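Local coordinates for protein 2-hydroxyisobutyryl-CoA synthetase (PDB 6HDY) that belongs to the ANL superfamily of AMP-binding enzymes, a CoA synthetase built from a large N-terminal domain and a smaller C-terminal one, at residues 80-83 against 87-90; 305-310 against 314-319. All blocks are in the same frame, centred on the assembly; numbering follows the deposited sequence.

Contact 1: residues 80-83 against 87-90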
ATOM      1  N   SER A  80     -10.987 -33.366 -23.039  1.00 59.23           N
ATOM      2  CA  SER A  80     -11.191 -34.809 -22.958  1.00 61.63           C
ATOM      3  C   SER A  80      -9.934 -35.613 -23.347  1.00 65.77           C
ATOM      4  O   SER A  80      -9.889 -36.820 -23.093  1.00 66.25           O
ATOM      5  CB  SER A  80     -12.355 -35.228 -23.841  1.00 67.91           C
ATOM      6  OG  SER A  80     -12.050 -35.032 -25.211  1.00 77.69           O
ATOM      7  N   GLN A  81      -8.941 -34.944 -23.985  1.00 61.15           N
ATOM      8  CA  GLN A  81      -7.678 -35.552 -24.424  1.00 60.56           C
ATOM      9  C   GLN A  81      -6.629 -35.491 -23.311  1.00 61.67           C
ATOM     10  O   GLN A  81      -5.547 -36.048 -23.464  1.00 59.44           O
ATOM     11  CB  GLN A  81      -7.150 -34.892 -25.713  1.00 61.60           C
ATOM     12  CG  GLN A  81      -8.070 -35.018 -26.928  1.00 61.30           C
ATOM     13  CD  GLN A  81      -7.562 -34.142 -28.039  1.00 77.53           C
ATOM     14  OE1 GLN A  81      -7.655 -32.922 -27.984  1.00 77.10           O
ATOM     15  NE2 GLN A  81      -6.985 -34.734 -29.060  1.00 73.65           N
ATOM     16  N   LEU A  82      -6.947 -34.807 -22.196  1.00 59.19           N
ATOM     17  CA  LEU A  82      -6.067 -34.734 -21.033  1.00 58.22           C
ATOM     18  C   LEU A  82      -6.328 -36.046 -20.258  1.00 65.42           C
ATOM     19  O   LEU A  82      -7.298 -36.132 -19.499  1.00 67.89           O
ATOM     20  CB  LEU A  82      -6.430 -33.516 -20.162  1.00 56.66           C
ATOM     21  CG  LEU A  82      -5.302 -32.743 -19.483  1.00 59.41           C
ATOM     22  CD1 LEU A  82      -5.862 -31.792 -18.439  1.00 59.04           C
ATOM     23  CD2 LEU A  82      -4.247 -33.662 -18.857  1.00 59.33           C
ATOM     24  N   LYS A  83      -5.513 -37.081 -20.513  1.00 61.13           N
ATOM     25  CA  LYS A  83      -5.704 -38.397 -19.891  1.00 62.07           C
ATOM     26  C   LYS A  83      -4.520 -38.833 -19.029  1.00 63.29           C
ATOM     27  O   LYS A  83      -4.567 -39.904 -18.426  1.00 63.94           O
ATOM     28  CB  LYS A  83      -6.064 -39.458 -20.946  1.00 66.63           C
ATOM     29  CG  LYS A  83      -7.399 -39.203 -21.648  1.00 68.58           C
ATOM     30  CD  LYS A  83      -7.775 -40.384 -22.501  1.00 75.41           C
ATOM     31  CE  LYS A  83      -9.008 -40.178 -23.338  1.00 79.12           C
ATOM     32  NZ  LYS A  83      -9.377 -41.440 -24.044  1.00 88.30           N
ATOM     33  N   ASP A  87       0.093 -36.086 -21.400  1.00 49.92           N
ATOM     34  CA  ASP A  87      -0.830 -35.485 -22.375  1.00 50.40           C
ATOM     35  C   ASP A  87      -0.837 -33.970 -22.195  1.00 53.33           C
ATOM     36  O   ASP A  87      -0.845 -33.232 -23.176  1.00 53.77           O
ATOM     37  CB  ASP A  87      -2.263 -36.007 -22.178  1.00 53.01           C
ATOM     38  CG  ASP A  87      -2.587 -37.366 -22.761  1.00 55.34           C
ATOM     39  OD1 ASP A  87      -1.930 -37.771 -23.745  1.00 57.46           O
ATOM     40  OD2 ASP A  87      -3.539 -37.990 -22.284  1.00 56.30           O
ATOM     41  N   PHE A  88      -0.827 -33.519 -20.932  1.00 48.24           N
ATOM     42  CA  PHE A  88      -0.801 -32.122 -20.529  1.00 45.79           C
ATOM     43  C   PHE A  88       0.406 -31.376 -21.115  1.00 49.42           C
ATOM     44  O   PHE A  88       0.220 -30.339 -21.743  1.00 48.04           O
ATOM     45  CB  PHE A  88      -0.800 -32.037 -18.991  1.00 46.13           C
ATOM     46  CG  PHE A  88      -1.171 -30.697 -18.408  1.00 46.11           C
ATOM     47  CD1 PHE A  88      -2.464 -30.195 -18.541  1.00 49.87           C
ATOM     48  CD2 PHE A  88      -0.245 -29.957 -17.678  1.00 47.15           C
ATOM     49  CE1 PHE A  88      -2.803 -28.944 -18.012  1.00 49.69           C
ATOM     50  CE2 PHE A  88      -0.600 -28.731 -17.102  1.00 48.36           C
ATOM     51  CZ  PHE A  88      -1.870 -28.224 -17.292  1.00 47.26           C
ATOM     52  N   GLU A  89       1.633 -31.917 -20.945  1.00 47.14           N
ATOM     53  CA  GLU A  89       2.853 -31.250 -21.425  1.00 45.96           C
ATOM     54  C   GLU A  89       2.993 -31.206 -22.938  1.00 50.85           C
ATOM     55  O   GLU A  89       3.529 -30.235 -23.478  1.00 49.96           O
ATOM     56  CB  GLU A  89       4.116 -31.849 -20.790  1.00 46.42           C
ATOM     57  CG  GLU A  89       4.369 -33.307 -21.132  1.00 50.91           C
ATOM     58  CD  GLU A  89       5.410 -34.018 -20.291  1.00 58.34           C
ATOM     59  OE1 GLU A  89       6.250 -33.338 -19.658  1.00 49.40           O
ATOM     60  OE2 GLU A  89       5.400 -35.268 -20.290  1.00 52.29           O
ATOM     61  N   ALA A  90       2.520 -32.257 -23.610  1.00 48.89           N
ATOM     62  CA  ALA A  90       2.640 -32.423 -25.052  1.00 50.33           C
ATOM     63  C   ALA A  90       1.520 -31.786 -25.866  1.00 54.12           C
ATOM     64  O   ALA A  90       1.800 -31.215 -26.924  1.00 54.39           O
ATOM     65  CB  ALA A  90       2.766 -33.905 -25.393  1.00 52.97           C
TER
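Asp87, in the first turn of helix 85-91, reaches back to the loop before the helix, where Lys83 N donates to Asp87 OD2 at 2.8 Å. The bond is bent, with 140° at the hydrogen, and it uses the anti lone pair of OD2. With CG beside the backbone N (chi1 -80°), the short aspartate can fold back this way. Lys83 joins through its backbone, while its CB rests 3.2 Å from Asp87 OD2 and the extended chain carries the ammonium away towards solvent, a fitting place for a lysine. The carbonyl Gln81 O lies 3.0 Å from Asp87 OD2, but both are acceptors; this crowding is probably eased by the Lys83 N-H and by a salt bridge from Arg91 to Asp87 OD1.

The apolar part is made by Leu82 and Phe88, which lie side by side and point the same way. Leu82 CD1 comes to 3.8 Å from Phe88 CD1, and Leu82 CD2 meets Phe88 CB. Leu54 of helix 43-64 packs on both, so two bulky hydrocarbons suit this buried side.

The arrangement is a loop folded against the start of its helix, whose Asp87 N is held by Ser84 OG, on the periphery of the AMP-binding domain.

Contact 2: residues 305-310 against 314-319; sequences YTEVCD and MRRVPY
Met314 comes out of the turn with its N donating to Asp310 O at 2.8 Å. Its backbone lies in the left-handed helical region (phi 60°), helping to reverse the chain, and Asp310 suits the turn because its OD1 accepts from Ala312 N. Arg315 takes part mainly by its carbonyl, Arg315 O receiving Asp310 N at 2.9 Å.

Arg316 is the non-hydrogen-bonded partner of Cys309, and their side chains diverge. Arg316 CA-H approaches Val308 O at 3.2 Å. Its long chain runs back over the first strand: Arg316 CG lies 4.0 Å from Glu307 CB, and the guanidinium passes the Tyr305 hydroxyl, its plane 62° from the ring. A bend at chi3 (-62°) helps direct the charged end, which forms salt bridges with Glu89 and Glu86.

Val317 N then donates a nearly straight bond to Val308 O at 2.8 Å. Its two methyls lie along one face of the strand, Val317 CG1 against Asp310 N at 3.4 Å and Val317 CG2 against Val308 CG1 at 3.9 Å.

This is an antiparallel beta hairpin whose short, weakly bonded second strand, 315-316, forms an edge of the antiparallel sheet in the AMP-binding domain.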
ATOM      1  N   TYR A 305       0.389 -26.357 -10.163  1.00 35.49           N
ATOM      2  CA  TYR A 305       1.180 -27.414 -10.777  1.00 36.09           C
ATOM      3  C   TYR A 305       2.373 -26.830 -11.545  1.00 39.54           C
ATOM      4  O   TYR A 305       2.201 -26.198 -12.592  1.00 39.49           O
ATOM      5  CB  TYR A 305       0.273 -28.306 -11.659  1.00 38.37           C
ATOM      6  CG  TYR A 305       0.992 -29.437 -12.359  1.00 39.67           C
ATOM      7  CD1 TYR A 305       1.787 -30.339 -11.645  1.00 41.68           C
ATOM      8  CD2 TYR A 305       0.876 -29.614 -13.734  1.00 40.31           C
ATOM      9  CE1 TYR A 305       2.457 -31.378 -12.289  1.00 40.22           C
ATOM     10  CE2 TYR A 305       1.530 -30.659 -14.386  1.00 42.12           C
ATOM     11  CZ  TYR A 305       2.311 -31.543 -13.659  1.00 44.79           C
ATOM     12  OH  TYR A 305       2.946 -32.568 -14.310  1.00 42.65           O
ATOM     13  N   THR A 306       3.581 -26.996 -10.987  1.00 35.97           N
ATOM     14  CA  THR A 306       4.822 -26.513 -11.601  1.00 35.01           C
ATOM     15  C   THR A 306       5.440 -27.634 -12.472  1.00 41.69           C
ATOM     16  O   THR A 306       5.572 -28.787 -12.025  1.00 41.68           O
ATOM     17  CB  THR A 306       5.829 -26.011 -10.530  1.00 36.86           C
ATOM     18  OG1 THR A 306       5.265 -24.945  -9.766  1.00 35.44           O
ATOM     19  CG2 THR A 306       7.167 -25.538 -11.137  1.00 37.64           C
ATOM     20  N   GLU A 307       5.851 -27.262 -13.697  1.00 38.00           N
ATOM     21  CA  GLU A 307       6.538 -28.132 -14.644  1.00 38.77           C
ATOM     22  C   GLU A 307       7.846 -27.454 -15.040  1.00 42.36           C
ATOM     23  O   GLU A 307       7.826 -26.311 -15.487  1.00 41.33           O
ATOM     24  CB  GLU A 307       5.706 -28.321 -15.904  1.00 41.04           C
ATOM     25  CG  GLU A 307       4.335 -28.930 -15.712  1.00 47.68           C
ATOM     26  CD  GLU A 307       3.520 -28.850 -16.983  1.00 48.85           C
ATOM     27  OE1 GLU A 307       2.922 -27.781 -17.233  1.00 43.80           O
ATOM     28  OE2 GLU A 307       3.569 -29.808 -17.784  1.00 45.88           O
ATOM     29  N   VAL A 308       8.979 -28.139 -14.900  1.00 39.57           N
ATOM     30  CA  VAL A 308      10.244 -27.540 -15.328  1.00 39.44           C
ATOM     31  C   VAL A 308      10.536 -28.156 -16.695  1.00 44.99           C
ATOM     32  O   VAL A 308      10.741 -29.367 -16.831  1.00 46.23           O
ATOM     33  CB  VAL A 308      11.359 -27.619 -14.261  1.00 42.62           C
ATOM     34  CG1 VAL A 308      12.711 -27.173 -14.810  1.00 42.82           C
ATOM     35  CG2 VAL A 308      10.968 -26.790 -13.044  1.00 40.48           C
ATOM     36  N   CYS A 309      10.421 -27.313 -17.724  1.00 40.64           N
ATOM     37  CA  CYS A 309      10.414 -27.750 -19.104  1.00 40.78           C
ATOM     38  C   CYS A 309      11.608 -27.324 -19.942  1.00 45.92           C
ATOM     39  O   CYS A 309      12.258 -26.309 -19.684  1.00 44.02           O
ATOM     40  CB  CYS A 309       9.101 -27.314 -19.762  1.00 39.57           C
ATOM     41  SG  CYS A 309       7.605 -27.900 -18.903  1.00 42.02           S
ATOM     42  N   ASP A 310      11.834 -28.090 -21.007  1.00 44.29           N
ATOM     43  CA  ASP A 310      12.833 -27.775 -21.999  1.00 46.69           C
ATOM     44  C   ASP A 310      12.167 -26.688 -22.886  1.00 53.22           C
ATOM     45  O   ASP A 310      11.120 -26.966 -23.481  1.00 52.50           O
ATOM     46  CB  ASP A 310      13.163 -29.040 -22.804  1.00 50.13           C
ATOM     47  CG  ASP A 310      14.316 -28.936 -23.779  1.00 56.88           C
ATOM     48  OD1 ASP A 310      14.637 -27.805 -24.201  1.00 57.99           O
ATOM     49  OD2 ASP A 310      14.860 -29.996 -24.164  1.00 58.66           O
ATOM     50  N   MET A 314       8.628 -27.627 -24.597  1.00 45.56           N
ATOM     51  CA  MET A 314       7.706 -27.436 -23.457  1.00 43.43           C
ATOM     52  C   MET A 314       7.323 -28.751 -22.745  1.00 48.49           C
ATOM     53  O   MET A 314       6.244 -28.858 -22.156  1.00 47.38           O
ATOM     54  CB  MET A 314       6.450 -26.609 -23.844  1.00 44.98           C
ATOM     55  CG  MET A 314       6.776 -25.189 -24.290  1.00 47.53           C
ATOM     56  SD  MET A 314       7.771 -24.238 -23.106  1.00 48.09           S
ATOM     57  CE  MET A 314       8.436 -23.046 -24.202  1.00 45.80           C
ATOM     58  N   ARG A 315       8.238 -29.727 -22.756  1.00 47.09           N
ATOM     59  CA  ARG A 315       8.050 -30.997 -22.061  1.00 47.09           C
ATOM     60  C   ARG A 315       8.962 -31.013 -20.850  1.00 49.92           C
ATOM     61  O   ARG A 315      10.001 -30.349 -20.873  1.00 48.60           O
ATOM     62  CB  ARG A 315       8.237 -32.202 -22.994  1.00 49.37           C
ATOM     63  CG  ARG A 315       6.978 -32.463 -23.833  1.00 58.22           C
ATOM     64  CD  ARG A 315       7.015 -33.760 -24.610  1.00 66.83           C
ATOM     65  NE  ARG A 315       7.271 -33.520 -26.032  1.00 80.99           N
ATOM     66  CZ  ARG A 315       8.408 -33.824 -26.653  1.00 93.04           C
ATOM     67  NH1 ARG A 315       8.556 -33.561 -27.945  1.00 80.23           N
ATOM     68  NH2 ARG A 315       9.403 -34.405 -25.988  1.00 75.86           N
ATOM     69  N   ARG A 316       8.530 -31.679 -19.754  1.00 46.57           N
ATOM     70  CA  ARG A 316       9.293 -31.733 -18.507  1.00 45.89           C
ATOM     71  C   ARG A 316      10.689 -32.307 -18.727  1.00 50.93           C
ATOM     72  O   ARG A 316      10.844 -33.248 -19.504  1.00 53.51           O
ATOM     73  CB  ARG A 316       8.552 -32.550 -17.429  1.00 46.36           C
ATOM     74  CG  ARG A 316       7.303 -31.876 -16.841  1.00 46.37           C
ATOM     75  CD  ARG A 316       6.438 -32.868 -16.068  1.00 48.18           C
ATOM     76  NE  ARG A 316       5.930 -33.950 -16.924  1.00 51.06           N
ATOM     77  CZ  ARG A 316       5.382 -35.083 -16.482  1.00 59.94           C
ATOM     78  NH1 ARG A 316       5.254 -35.304 -15.180  1.00 42.53           N
ATOM     79  NH2 ARG A 316       4.968 -36.004 -17.340  1.00 48.32           N
ATOM     80  N   VAL A 317      11.706 -31.692 -18.092  1.00 45.88           N
ATOM     81  CA  VAL A 317      13.095 -32.162 -18.132  1.00 45.85           C
ATOM     82  C   VAL A 317      13.246 -33.155 -16.965  1.00 50.83           C
ATOM     83  O   VAL A 317      12.516 -33.000 -15.969  1.00 49.75           O
ATOM     84  CB  VAL A 317      14.166 -31.023 -18.080  1.00 48.82           C
ATOM     85  CG1 VAL A 317      14.037 -30.079 -19.267  1.00 49.04           C
ATOM     86  CG2 VAL A 317      14.152 -30.245 -16.764  1.00 46.58           C
ATOM     87  N   PRO A 318      14.143 -34.177 -17.030  1.00 49.33           N
ATOM     88  CA  PRO A 318      14.284 -35.093 -15.877  1.00 49.31           C
ATOM     89  C   PRO A 318      14.783 -34.352 -14.638  1.00 51.67           C
ATOM     90  O   PRO A 318      15.368 -33.273 -14.780  1.00 50.13           O
ATOM     91  CB  PRO A 318      15.346 -36.109 -16.356  1.00 52.95           C
ATOM     92  CG  PRO A 318      15.373 -35.987 -17.836  1.00 57.33           C
ATOM     93  CD  PRO A 318      15.080 -34.549 -18.115  1.00 52.11           C
ATOM     94  N   TYR A 319      14.564 -34.918 -13.432  1.00 48.65           N
ATOM     95  CA  TYR A 319      15.069 -34.313 -12.197  1.00 47.84           C
ATOM     96  C   TYR A 319      16.596 -34.305 -12.207  1.00 55.22           C
ATOM     97  O   TYR A 319      17.223 -35.243 -12.701  1.00 57.39           O
ATOM     98  CB  TYR A 319      14.515 -35.021 -10.962  1.00 49.11           C
ATOM     99  CG  TYR A 319      13.013 -34.914 -10.829  1.00 49.57           C
ATOM    100  CD1 TYR A 319      12.390 -33.675 -10.669  1.00 49.26           C
ATOM    101  CD2 TYR A 319      12.209 -36.047 -10.869  1.00 51.27           C
ATOM    102  CE1 TYR A 319      11.004 -33.573 -10.527  1.00 48.16           C
ATOM    103  CE2 TYR A 319      10.823 -35.956 -10.749  1.00 51.49           C
ATOM    104  CZ  TYR A 319      10.225 -34.719 -10.573  1.00 54.12           C
ATOM    105  OH  TYR A 319       8.863 -34.650 -10.424  1.00 50.62           O
TER

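In the fold
Both contacts fold the chain back on itself across a three-residue connection, but contact 1 joins a loop to a helix start and contact 2 joins two strands. Contact 1 lies farther out, its centre about 28 Å from the centre of the chain, against about 18 Å for contact 2, and divides into an apolar pair and one side-chain-to-backbone bond. Contact 2, with four buried residues and twice the buried surface, relies on backbone bonds. They meet directly: Glu89 OE1 of helix 85-91 pairs with Arg316 NE at 2.8 Å, and Phe88 packs on Glu307. Helix 85-91 is thus tied to the edge of the antiparallel sheet, while helix 43-64 packs against the apolar pair of contact 1.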